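Local coordinates for protein beta-glucosidase (Chaetomella raphigera, PDB 6JXG) that probably hydrolyses terminal, non-reducing beta-D-glucosyl residues to release beta-D-glucose, as a secreted family 3 glycoside hydrolase of cellulose degradation, at residues G4-A9 with K191-S196; G149-A154 with A290-V295; E222-G227 with L601-P606; A8-A13 with V285-A290; L86-G91 with T141-Q146. One frame throughout, in Å; residues are numbered along the deposited sequence.

Contact 1. Residues G4-A9 with K191-S196; sequences GDWAAA and KANVAS
One side-chain amide, that of Asn193, is held at both ends by two consecutive residues of the N-terminal segment. ND2 donates to Asp5 OD2 over 2.9 Å. OD1 accepts the indole N-H of Trp6, with NE1 and OD1 2.8 Å apart. Both bonds are bent, with angles at the hydrogen of 139° and 147°. They also differ in approach. ND2 meets the anti lone pair of OD2, and OD2 lies close to the plane of the amide. The indole N-H comes to OD1 from above the carbonyl plane and not along a lone pair, while OD1 itself sits at the indole edge, in the ring plane. A water adds a further link. It accepts from Asp5 N and donates to Asn193 OD1, which is 2.7 Å away. Further along the indole, Trp6 CZ2 stands 4.1 Å from Val194 O, and the ring stacks on Phe294. Asn193 has positive phi (69°) and is the C-prime residue of a Schellman motif that ends helix 184-191. The loop then enters strand 196-199 of the N-terminal domain, which is related to the TIM barrel. The chain start is thus tied to a helix-to-strand loop of that domain. Gln146 NE2, on helix 131-147, also donates to the backbone O of Asn193. A carboxylate on one end of the amide and N-H and water donors on the other fix its rotation. They would also probably polarise it and strengthen ND2 as a donor to Asp5.

Contact 2. Residues G149-A154 with A290-V295; sequences GVQACA and ASWYFV
The C-terminal end of helix 278-294 meets the loop that leads into strand 151-157, with the CA atoms of Gly149 and Val295 5.8 Å apart. This is a helix-to-strand junction of the TIM-barrel-related N-terminal domain. Gly149, at positive phi (107°), closes the preceding helix with a Schellman motif, and the chain then turns into the sheet, where the backbone of Gln151 pairs with Asn104 and Gln106. Val295 is the first residue past the other helix and points its side chain at this loop. Its CG2 lies in the crowded position between the backbone N and the carbonyl carbon. From there it touches Gln151 CG at 3.6 Å and Gly149 O also at 3.6 Å. Its CG1 stands 4.2 Å from Val150 O, a buried carbonyl oxygen that has no polar partner in the model. Gln151 crosses Val295 at about a right angle. Its chain is extended beyond CG and carries the amide group alongside the last turn of the helix, where CD is 3.9 Å from Ser291 O. Ser291 turns its hydroxyl elsewhere and bonds Ala195 O, which joins the same helix to the neighbouring loop. On the helix itself, Trp292 CE3 sits over the centre of the Tyr293 ring. At the mouth of the junction, Gly149 O also accepts from Gln297 NE2. One water bridges the two segments, donating to Gly149 O (2.8 Å) and to Val295 O (2.9 Å).

Contact 3. Residues E222-G227 with L601-P606; sequences ELDFQG and LAPGGP
Asp224, Leu223 and Pro603 carry most of this contact, in which a small beta hairpin docks on the loop between helix 214-222 and strand 228-231. The hairpin joins strands 601-602 and 605-606 through a type II turn from Ala602 to Gly605. It brings a late part of the chain onto the N-terminal domain, which is related to the TIM barrel. Leu223 supplies the backbone link. Its O accepts from Gly604 N at 2.8 Å, nearly straight (159°) and on a lone pair in the carbonyl plane. Pro603 CA approaches the same oxygen at 3.3 Å in a CA-H...O contact. The side chain of Leu223 lays CD2 3.4 Å from Gly604 O, an oxygen that is hydrogen-bonded to Tyr610 OH. Asp224, with positive phi as the chain leaves the helix, has CG anti to the backbone N and points at the first hairpin strand. Its CB meets Leu601 CD1 at 3.4 Å. Its OD1 lies 3.5 Å from Ala602 CA. Asp3 OD2 is also close to OD1, which would probably raise the pKa of one of the two carboxylates. The ring of Pro603 packs alongside. Its CG touches Asp224 O at 3.5 Å and Gln226 CG at 3.9 Å, the latter obliquely. Ile190 of helix 184-191 packs on the same proline. The bent chain of Gln226 gives its OE1 to Gly2 N. Its NE2 returns to donate to Asp224 O, 3.1 Å away and from above the carbonyl plane.

Contact 4. Residues A8-A13 with V285-A290; sequences AAYKKA and VTRILA
The methyl of Ala13 sits in a hollow on helix 278-294 formed by Thr286, Leu289 and Ala290. CB lies 3.4 Å from Thr286 O, 3.6 Å from Ala290 N and 3.8 Å from Leu289 CB. The fit is mutual, because the methyl of Ala290 projects in turn into a pocket lined by Ala9, Tyr10 and Ala13. One turn before Ala13, the methyl of Ala9 presses on the backbone of the other helix, with CB 3.3 Å from Ala290 O. These small residues let the helix axes come within 8.3 Å. The segment axes cross steeply, with 122° between their N-to-C directions, closer to perpendicular than to antiparallel. Helix 7-17 comes from the very start of the chain, and helix 278-294 belongs to the TIM-barrel-related N-terminal domain, so the contact packs the start of the chain against a helix of that domain. Tyr10 is the large bump. Its ring, set by an unusual chi1 of -99°, lies beside the ridge of Thr286 and Ala290 and spans one helical turn. CE2 meets Thr286 CG2 at 3.8 Å and CE1 meets Ala290 CB at 3.5 Å, both obliquely. The hydroxyl passes on to Arg287, where OH is 3.5 Å from CG and stands over one face of the guanidinium, toward its rim. The ring and guanidinium planes are nearly perpendicular (86°). Tyr10 OH is hydrogen-bonded to Gln226 O. Arg287 NH1 donates to Phe225 O and Gly227 O, while its NE forms a salt bridge to Asp283.

Contact 5. Residues L86-G91 with T141-Q146; sequences LIYSRG and TITGMQ
Two neighbouring helices of the TIM-barrel-related N-terminal domain, 84-100 and 131-147, cross at a glycine-to-glycine point. Their segment axes approach to 6.8 Å at a signed angle of -36°. The CA atoms of Gly91 and Gly144 are 4.4 Å apart, and the missing side chains let the two backbones come together at this point. Gly91 O comes 3.2 Å from Met145 CA in a CA-H...O contact, and Met145 CG lies beside the same oxygen. Tyr88 points its CB away from the other helix, but its ring swings back, with CG anti to the backbone N, and puts CE1 3.3 Å from Gly144 CA. Its hydroxyl is bonded to Asp147 OD2. Nearby, Ile87 CG2 crosses onto Thr141 OG1 at 3.3 Å. A water joins the two helices next to this pair. It donates to Ile87 O (2.8 Å) and to Thr141 OG1 (2.9 Å) and accepts from Arg90 NH1 (2.9 Å) at the guanidinium edge. Thr141 OG1 also bonds Ala137 O, and Arg90 NH2 bonds Pro73 O. The three-bonded water thus gives a buried arginine N-H an acceptor, and the arginine charge would probably polarise it into a better donor.

Contacts 1 to 4 cluster on the N-terminal domain, with contacts 1 and 2 only about 8 Å apart between centres. Contacts 1 and 4 share helix 7-17, and contacts 2 and 4 share helix 278-294. Contact 5, centred about 12 Å from the centre of the chain against 20 to 29 Å for the others, is nested within the loops that contacts 1 and 4 close. Gln146 connects it to contacts 1 and 2 by side-chain hydrogen bonds. Contact 1 reaches strand 196-199 and contact 2 runs into strand 151-157, parallel neighbours in one sheet. Contact 3 closes last along the chain and brings in the hairpin 601-606. Chain start, barrel-related core and a late segment are thereby joined.

Contact 1. Residues G4-A9 with K191-S196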
# COMPACT_ATOMS: atom_id res chain seq x y z
N GLY A 4 9.32 13.97 -20.79
CA GLY A 4 9.00 14.49 -19.41
C GLY A 4 10.16 15.25 -18.78
O GLY A 4 10.77 16.09 -19.44
N ASP A 5 10.49 14.93 -17.53
CA ASP A 5 11.54 15.57 -16.75
C ASP A 5 12.98 14.91 -16.83
O ASP A 5 13.94 15.29 -16.16
CB ASP A 5 11.11 15.58 -15.27
CG ASP A 5 9.76 16.31 -15.03
OD1 ASP A 5 9.42 17.20 -15.83
OD2 ASP A 5 9.06 16.03 -14.02
N TRP A 6 13.10 13.95 -17.72
CA TRP A 6 14.24 13.04 -17.75
C TRP A 6 15.37 13.40 -18.77
O TRP A 6 16.34 12.63 -18.93
CB TRP A 6 13.61 11.72 -18.15
CG TRP A 6 12.84 11.15 -17.04
CD1 TRP A 6 11.59 11.50 -16.59
CD2 TRP A 6 13.31 10.13 -16.19
NE1 TRP A 6 11.24 10.69 -15.50
CE2 TRP A 6 12.30 9.87 -15.22
CE3 TRP A 6 14.46 9.37 -16.16
CZ2 TRP A 6 12.44 8.92 -14.24
CZ3 TRP A 6 14.60 8.39 -15.14
CH2 TRP A 6 13.59 8.16 -14.24
N ALA A 7 15.24 14.54 -19.43
CA ALA A 7 16.17 14.83 -20.52
C ALA A 7 17.62 15.04 -20.03
O ALA A 7 18.50 14.45 -20.61
CB ALA A 7 15.67 15.99 -21.37
N ALA A 8 17.84 15.79 -18.95
CA ALA A 8 19.19 15.97 -18.40
C ALA A 8 19.78 14.68 -17.88
O ALA A 8 20.94 14.46 -18.04
CB ALA A 8 19.19 17.02 -17.28
N ALA A 9 18.95 13.81 -17.29
CA ALA A 9 19.37 12.47 -16.86
C ALA A 9 19.82 11.61 -17.99
O ALA A 9 20.79 10.87 -17.85
CB ALA A 9 18.26 11.76 -16.01
N LYS A 191 3.86 8.79 -13.76
CA LYS A 191 3.68 10.27 -13.75
C LYS A 191 4.44 10.94 -12.62
O LYS A 191 5.00 12.01 -12.79
CB LYS A 191 2.18 10.58 -13.65
CG LYS A 191 1.84 12.07 -13.54
CD LYS A 191 2.09 12.74 -14.91
CE LYS A 191 1.77 14.27 -14.91
NZ LYS A 191 2.20 14.97 -13.69
N ALA A 192 4.52 10.31 -11.44
CA ALA A 192 5.29 10.89 -10.39
C ALA A 192 6.83 10.62 -10.52
O ALA A 192 7.53 10.71 -9.57
CB ALA A 192 4.81 10.38 -9.04
N ASN A 193 7.27 10.12 -11.66
CA ASN A 193 8.74 9.95 -11.99
C ASN A 193 9.39 8.88 -11.16
O ASN A 193 10.57 8.91 -10.87
CB ASN A 193 9.51 11.25 -11.89
CG ASN A 193 9.13 12.19 -13.03
OD1 ASN A 193 8.99 11.78 -14.18
ND2 ASN A 193 8.91 13.44 -12.69
N VAL A 194 8.60 7.87 -10.81
CA VAL A 194 9.20 6.65 -10.22
C VAL A 194 10.43 6.15 -11.01
O VAL A 194 10.43 6.01 -12.25
CB VAL A 194 8.19 5.55 -9.91
CG1 VAL A 194 7.89 4.72 -11.14
CG2 VAL A 194 8.68 4.62 -8.78
N ALA A 195 11.49 5.88 -10.27
CA ALA A 195 12.79 5.49 -10.90
C ALA A 195 12.80 4.12 -11.52
O ALA A 195 13.52 3.85 -12.52
CB ALA A 195 13.91 5.62 -9.86
N SER A 196 12.04 3.19 -10.90
CA SER A 196 12.06 1.77 -11.30
C SER A 196 10.71 1.10 -11.05
O SER A 196 9.89 1.59 -10.25
CB SER A 196 13.18 0.97 -10.59
OG SER A 196 12.94 0.88 -9.22
O HOH W 1 8.38 13.25 -16.33

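Contact 2. Residues G149-A154 with A290-V295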
# COMPACT_ATOMS: atom_id res chain seq x y z
N GLY A 149 16.11 11.35 -1.83
CA GLY A 149 17.27 11.00 -2.61
C GLY A 149 17.44 9.51 -2.95
O GLY A 149 18.44 9.14 -3.61
N VAL A 150 16.46 8.66 -2.55
CA VAL A 150 16.54 7.24 -2.91
C VAL A 150 15.69 7.05 -4.19
O VAL A 150 14.78 7.87 -4.50
CB VAL A 150 16.02 6.28 -1.78
CG1 VAL A 150 14.50 6.31 -1.69
CG2 VAL A 150 16.44 4.86 -2.03
N GLN A 151 16.02 6.04 -4.99
CA GLN A 151 15.16 5.62 -6.12
C GLN A 151 14.04 4.72 -5.56
O GLN A 151 14.30 3.77 -4.81
CB GLN A 151 15.97 4.80 -7.12
CG GLN A 151 17.13 5.57 -7.75
CD GLN A 151 17.99 4.75 -8.71
OE1 GLN A 151 19.26 4.63 -8.54
NE2 GLN A 151 17.36 4.17 -9.70
N ALA A 152 12.80 5.04 -5.84
CA ALA A 152 11.71 4.17 -5.47
C ALA A 152 11.49 3.14 -6.58
O ALA A 152 12.02 3.25 -7.70
CB ALA A 152 10.42 5.01 -5.26
N CYS A 153 10.75 2.10 -6.24
CA CYS A 153 10.50 0.96 -7.09
C CYS A 153 9.03 0.56 -6.88
O CYS A 153 8.68 -0.17 -5.94
CB CYS A 153 11.40 -0.22 -6.72
SG CYS A 153 11.17 -1.65 -7.89
N ALA A 154 8.20 0.96 -7.81
CA ALA A 154 6.83 0.52 -7.82
C ALA A 154 6.72 -0.97 -8.20
O ALA A 154 7.13 -1.39 -9.31
CB ALA A 154 6.00 1.36 -8.78
N ALA A 290 20.12 6.48 -16.16
CA ALA A 290 19.25 7.64 -16.15
C ALA A 290 18.58 7.81 -14.76
O ALA A 290 18.48 8.92 -14.25
CB ALA A 290 18.20 7.54 -17.23
N SER A 291 18.05 6.73 -14.23
CA SER A 291 17.37 6.77 -12.94
C SER A 291 18.32 7.16 -11.79
O SER A 291 17.98 7.94 -10.89
CB SER A 291 16.76 5.39 -12.69
OG SER A 291 15.55 5.25 -13.50
N TRP A 292 19.53 6.63 -11.85
CA TRP A 292 20.64 7.01 -10.96
C TRP A 292 20.93 8.51 -10.96
O TRP A 292 20.94 9.17 -9.89
CB TRP A 292 21.89 6.19 -11.35
CG TRP A 292 23.09 6.30 -10.45
CD1 TRP A 292 23.15 5.94 -9.14
CD2 TRP A 292 24.41 6.72 -10.81
NE1 TRP A 292 24.41 6.13 -8.66
CE2 TRP A 292 25.21 6.59 -9.67
CE3 TRP A 292 25.02 7.10 -12.01
CZ2 TRP A 292 26.51 6.89 -9.64
CZ3 TRP A 292 26.35 7.41 -11.98
CH2 TRP A 292 27.08 7.30 -10.79
N TYR A 293 21.12 9.03 -12.16
CA TYR A 293 21.35 10.47 -12.34
C TYR A 293 20.11 11.27 -12.01
O TYR A 293 20.22 12.34 -11.43
CB TYR A 293 21.75 10.79 -13.76
CG TYR A 293 23.14 10.38 -14.14
CD1 TYR A 293 24.22 10.94 -13.50
CD2 TYR A 293 23.38 9.47 -15.15
CE1 TYR A 293 25.50 10.61 -13.82
CE2 TYR A 293 24.70 9.13 -15.50
CZ TYR A 293 25.74 9.74 -14.80
OH TYR A 293 27.08 9.43 -15.04
N PHE A 294 18.92 10.76 -12.39
CA PHE A 294 17.66 11.48 -12.16
C PHE A 294 17.41 11.87 -10.71
O PHE A 294 17.09 13.00 -10.43
CB PHE A 294 16.44 10.70 -12.71
CG PHE A 294 15.15 11.44 -12.56
CD1 PHE A 294 14.37 11.30 -11.42
CD2 PHE A 294 14.77 12.33 -13.51
CE1 PHE A 294 13.20 12.03 -11.22
CE2 PHE A 294 13.56 13.02 -13.38
CZ PHE A 294 12.78 12.87 -12.19
N VAL A 295 17.63 10.95 -9.79
CA VAL A 295 17.54 11.28 -8.38
C VAL A 295 18.84 11.83 -7.75
O VAL A 295 18.83 12.07 -6.56
CB VAL A 295 16.96 10.13 -7.51
CG1 VAL A 295 15.75 9.53 -8.19
CG2 VAL A 295 17.95 9.07 -7.22
O HOH W 2 20.31 11.10 -4.25

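Contact 3. Residues E222-G227 with L601-P606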
# COMPACT_ATOMS: atom_id res chain seq x y z
N GLU A 222 2.96 2.88 -23.98
CA GLU A 222 1.76 3.59 -23.63
C GLU A 222 2.04 4.63 -22.56
O GLU A 222 1.58 5.70 -22.65
CB GLU A 222 0.61 2.69 -23.15
CG GLU A 222 0.06 1.71 -24.10
CD GLU A 222 -1.36 1.17 -23.70
OE1 GLU A 222 -1.91 0.48 -24.57
OE2 GLU A 222 -1.85 1.43 -22.59
N LEU A 223 2.76 4.23 -21.53
CA LEU A 223 2.99 5.06 -20.39
C LEU A 223 4.36 5.83 -20.45
O LEU A 223 4.63 6.64 -19.56
CB LEU A 223 2.78 4.26 -19.11
CG LEU A 223 1.37 3.64 -18.91
CD1 LEU A 223 1.33 2.85 -17.65
CD2 LEU A 223 0.34 4.77 -18.88
N ASP A 224 5.18 5.60 -21.50
CA ASP A 224 6.39 6.36 -21.72
C ASP A 224 7.31 6.41 -20.50
O ASP A 224 7.96 7.43 -20.22
CB ASP A 224 6.00 7.75 -22.17
CG ASP A 224 7.11 8.46 -22.95
OD1 ASP A 224 7.13 9.70 -22.85
OD2 ASP A 224 7.97 7.78 -23.52
N PHE A 225 7.41 5.26 -19.83
CA PHE A 225 8.21 5.16 -18.66
C PHE A 225 9.70 5.31 -19.05
O PHE A 225 10.21 4.60 -19.95
CB PHE A 225 7.95 3.79 -18.05
CG PHE A 225 8.83 3.44 -16.88
CD1 PHE A 225 8.91 4.27 -15.74
CD2 PHE A 225 9.55 2.24 -16.87
CE1 PHE A 225 9.71 3.89 -14.64
CE2 PHE A 225 10.39 1.93 -15.79
CZ PHE A 225 10.44 2.73 -14.69
N GLN A 226 10.40 6.20 -18.35
CA GLN A 226 11.80 6.52 -18.66
C GLN A 226 12.83 5.81 -17.77
O GLN A 226 14.01 5.76 -18.15
CB GLN A 226 12.03 8.03 -18.59
CG GLN A 226 11.18 8.86 -19.54
CD GLN A 226 11.56 8.57 -20.96
OE1 GLN A 226 12.75 8.65 -21.33
NE2 GLN A 226 10.58 8.19 -21.78
N GLY A 227 12.39 5.20 -16.65
CA GLY A 227 13.25 4.39 -15.83
C GLY A 227 13.47 2.95 -16.29
O GLY A 227 13.32 2.59 -17.48
N LEU A 601 2.88 12.69 -25.73
CA LEU A 601 3.22 11.62 -24.80
C LEU A 601 4.27 12.10 -23.79
O LEU A 601 5.28 12.73 -24.15
CB LEU A 601 3.80 10.45 -25.62
CG LEU A 601 3.42 9.04 -25.20
CD1 LEU A 601 3.21 8.93 -23.72
CD2 LEU A 601 2.12 8.63 -25.87
N ALA A 602 4.02 11.83 -22.51
CA ALA A 602 5.00 12.06 -21.44
C ALA A 602 4.87 10.89 -20.45
O ALA A 602 3.89 10.14 -20.52
CB ALA A 602 4.71 13.36 -20.72
N PRO A 603 5.80 10.74 -19.50
CA PRO A 603 5.58 9.61 -18.56
C PRO A 603 4.22 9.74 -17.92
O PRO A 603 3.85 10.83 -17.47
CB PRO A 603 6.71 9.77 -17.55
CG PRO A 603 7.79 10.37 -18.36
CD PRO A 603 7.12 11.33 -19.33
N GLY A 604 3.49 8.63 -17.93
CA GLY A 604 2.15 8.55 -17.43
C GLY A 604 1.12 8.49 -18.53
O GLY A 604 -0.04 8.13 -18.27
N GLY A 605 1.51 8.80 -19.77
CA GLY A 605 0.54 8.74 -20.87
C GLY A 605 0.40 10.11 -21.50
O GLY A 605 1.21 10.99 -21.21
N PRO A 606 -0.57 10.28 -22.42
CA PRO A 606 -0.79 11.58 -23.03
C PRO A 606 -0.92 12.64 -21.96
O PRO A 606 -1.69 12.43 -21.00
CB PRO A 606 -2.12 11.39 -23.77
CG PRO A 606 -2.23 9.91 -24.03
CD PRO A 606 -1.32 9.20 -23.08

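Contact 4. Residues A8-A13 with V285-A290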
# COMPACT_ATOMS: atom_id res chain seq x y z
N ALA A 8 17.84 15.79 -18.95
CA ALA A 8 19.19 15.97 -18.40
C ALA A 8 19.78 14.68 -17.88
O ALA A 8 20.94 14.46 -18.04
CB ALA A 8 19.19 17.02 -17.28
N ALA A 9 18.95 13.81 -17.29
CA ALA A 9 19.37 12.47 -16.86
C ALA A 9 19.82 11.61 -17.99
O ALA A 9 20.79 10.87 -17.85
CB ALA A 9 18.26 11.76 -16.01
N TYR A 10 19.11 11.66 -19.11
CA TYR A 10 19.40 10.81 -20.23
C TYR A 10 20.71 11.28 -20.92
O TYR A 10 21.52 10.46 -21.40
CB TYR A 10 18.23 10.79 -21.22
CG TYR A 10 17.37 9.59 -21.01
CD1 TYR A 10 16.56 9.47 -19.89
CD2 TYR A 10 17.41 8.53 -21.90
CE1 TYR A 10 15.82 8.29 -19.68
CE2 TYR A 10 16.68 7.37 -21.69
CZ TYR A 10 15.91 7.25 -20.56
OH TYR A 10 15.12 6.07 -20.37
N LYS A 11 20.91 12.58 -20.90
CA LYS A 11 22.13 13.16 -21.43
C LYS A 11 23.34 12.64 -20.65
O LYS A 11 24.25 12.18 -21.23
CB LYS A 11 22.08 14.68 -21.42
CG LYS A 11 23.36 15.30 -21.78
CD LYS A 11 23.19 16.61 -22.47
CE LYS A 11 24.50 17.20 -22.98
NZ LYS A 11 24.64 18.62 -22.64
N LYS A 12 23.25 12.65 -19.34
CA LYS A 12 24.32 12.13 -18.51
C LYS A 12 24.47 10.62 -18.75
O LYS A 12 25.56 10.14 -18.95
CB LYS A 12 24.06 12.42 -17.05
CG LYS A 12 24.06 13.93 -16.77
CD LYS A 12 23.72 14.14 -15.33
CE LYS A 12 23.27 15.57 -15.09
NZ LYS A 12 22.73 15.68 -13.73
N ALA A 13 23.35 9.90 -18.80
CA ALA A 13 23.40 8.45 -19.04
C ALA A 13 24.02 8.11 -20.36
O ALA A 13 24.77 7.17 -20.40
CB ALA A 13 21.99 7.80 -18.94
N VAL A 285 21.03 -0.28 -19.92
CA VAL A 285 22.00 0.52 -19.19
C VAL A 285 21.70 1.98 -19.17
O VAL A 285 21.88 2.63 -18.14
CB VAL A 285 23.42 0.26 -19.73
CG1 VAL A 285 24.42 1.08 -18.92
CG2 VAL A 285 23.75 -1.21 -19.53
N THR A 286 21.26 2.53 -20.32
CA THR A 286 20.89 3.89 -20.38
C THR A 286 19.79 4.21 -19.35
O THR A 286 19.87 5.21 -18.67
CB THR A 286 20.42 4.32 -21.78
OG1 THR A 286 21.42 4.04 -22.78
CG2 THR A 286 20.11 5.77 -21.80
N ARG A 287 18.83 3.30 -19.24
CA ARG A 287 17.70 3.49 -18.34
C ARG A 287 18.14 3.45 -16.85
O ARG A 287 17.76 4.30 -16.04
CB ARG A 287 16.65 2.44 -18.61
CG ARG A 287 15.86 2.64 -19.91
CD ARG A 287 14.96 1.47 -20.25
NE ARG A 287 14.10 1.79 -21.38
CZ ARG A 287 13.04 2.59 -21.37
NH1 ARG A 287 12.59 3.11 -20.25
NH2 ARG A 287 12.40 2.83 -22.52
N ILE A 288 18.92 2.43 -16.48
CA ILE A 288 19.43 2.24 -15.12
C ILE A 288 20.25 3.47 -14.67
O ILE A 288 20.00 4.06 -13.61
CB ILE A 288 20.32 0.98 -15.02
CG1 ILE A 288 19.49 -0.26 -15.35
CG2 ILE A 288 20.91 0.85 -13.61
CD1 ILE A 288 20.24 -1.50 -15.75
N LEU A 289 21.14 3.91 -15.57
CA LEU A 289 21.97 5.09 -15.29
C LEU A 289 21.10 6.36 -15.26
O LEU A 289 21.33 7.25 -14.46
CB LEU A 289 23.13 5.22 -16.33
CG LEU A 289 24.15 4.06 -16.30
CD1 LEU A 289 25.22 4.39 -17.33
CD2 LEU A 289 24.81 3.85 -14.93
N ALA A 290 20.12 6.48 -16.16
CA ALA A 290 19.25 7.64 -16.15
C ALA A 290 18.58 7.81 -14.76
O ALA A 290 18.48 8.92 -14.25
CB ALA A 290 18.20 7.54 -17.23

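Contact 5. Residues L86-G91 with T141-Q146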
# COMPACT_ATOMS: atom_id res chain seq x y z
N LEU A 86 0.46 12.92 5.44
CA LEU A 86 1.13 11.87 6.20
C LEU A 86 1.76 10.87 5.26
O LEU A 86 2.80 10.31 5.57
CB LEU A 86 0.13 11.17 7.13
CG LEU A 86 -0.30 12.02 8.30
CD1 LEU A 86 -1.32 11.26 9.11
CD2 LEU A 86 0.90 12.47 9.15
N ILE A 87 1.07 10.59 4.11
CA ILE A 87 1.55 9.63 3.18
C ILE A 87 2.91 10.14 2.64
O ILE A 87 3.89 9.37 2.57
CB ILE A 87 0.57 9.45 2.00
CG1 ILE A 87 -0.74 8.91 2.54
CG2 ILE A 87 1.20 8.49 1.00
CD1 ILE A 87 -1.91 8.76 1.58
N TYR A 88 2.95 11.44 2.29
CA TYR A 88 4.17 11.99 1.75
C TYR A 88 5.26 11.92 2.80
O TYR A 88 6.35 11.45 2.50
CB TYR A 88 3.97 13.46 1.34
CG TYR A 88 5.26 14.12 1.04
CD1 TYR A 88 5.85 13.99 -0.21
CD2 TYR A 88 5.97 14.86 2.05
CE1 TYR A 88 7.09 14.60 -0.52
CE2 TYR A 88 7.20 15.46 1.73
CZ TYR A 88 7.74 15.30 0.45
OH TYR A 88 8.98 15.85 0.14
N SER A 89 4.96 12.32 4.05
CA SER A 89 5.96 12.29 5.10
C SER A 89 6.55 10.90 5.43
O SER A 89 7.73 10.75 5.69
CB SER A 89 5.44 12.94 6.40
OG SER A 89 5.28 14.34 6.17
N ARG A 90 5.72 9.86 5.42
CA ARG A 90 6.26 8.48 5.56
C ARG A 90 7.23 8.12 4.45
O ARG A 90 8.31 7.54 4.70
CB ARG A 90 5.08 7.50 5.58
CG ARG A 90 5.49 6.04 5.58
CD ARG A 90 4.22 5.25 5.77
NE ARG A 90 4.34 3.80 5.58
CZ ARG A 90 4.35 3.15 4.43
NH1 ARG A 90 4.42 3.80 3.29
NH2 ARG A 90 4.41 1.80 4.43
N GLY A 91 6.94 8.57 3.23
CA GLY A 91 7.86 8.30 2.13
C GLY A 91 9.19 9.04 2.25
O GLY A 91 10.31 8.47 2.04
N THR A 141 3.86 8.79 -1.84
CA THR A 141 4.97 7.99 -1.27
C THR A 141 6.27 8.08 -2.10
O THR A 141 7.36 8.29 -1.59
CB THR A 141 4.57 6.51 -1.15
OG1 THR A 141 3.37 6.40 -0.32
CG2 THR A 141 5.70 5.75 -0.54
N ILE A 142 6.15 7.95 -3.40
CA ILE A 142 7.26 8.03 -4.31
C ILE A 142 7.88 9.42 -4.27
O ILE A 142 9.10 9.56 -4.25
CB ILE A 142 6.83 7.67 -5.69
CG1 ILE A 142 6.60 6.17 -5.71
CG2 ILE A 142 7.87 8.06 -6.77
CD1 ILE A 142 5.79 5.74 -6.89
N THR A 143 7.05 10.43 -4.28
CA THR A 143 7.60 11.81 -4.29
C THR A 143 8.39 12.04 -2.99
O THR A 143 9.45 12.67 -3.00
CB THR A 143 6.51 12.85 -4.48
OG1 THR A 143 5.82 12.58 -5.71
CG2 THR A 143 7.14 14.20 -4.51
N GLY A 144 7.88 11.56 -1.88
CA GLY A 144 8.59 11.61 -0.63
C GLY A 144 9.92 10.91 -0.67
O GLY A 144 10.97 11.44 -0.27
N MET A 145 9.89 9.65 -1.06
CA MET A 145 11.08 8.83 -1.09
C MET A 145 12.18 9.45 -1.96
O MET A 145 13.35 9.58 -1.54
CB MET A 145 10.73 7.46 -1.66
CG MET A 145 9.96 6.57 -0.70
SD MET A 145 9.35 5.02 -1.43
CE MET A 145 10.84 4.03 -1.56
N GLN A 146 11.78 9.83 -3.16
CA GLN A 146 12.73 10.37 -4.13
C GLN A 146 13.16 11.81 -3.80
O GLN A 146 14.31 12.19 -4.06
CB GLN A 146 12.21 10.20 -5.55
CG GLN A 146 11.95 8.72 -5.85
CD GLN A 146 11.81 8.34 -7.28
OE1 GLN A 146 11.87 7.13 -7.62
NE2 GLN A 146 11.54 9.29 -8.14
O HOH W 3 3.90 6.59 2.52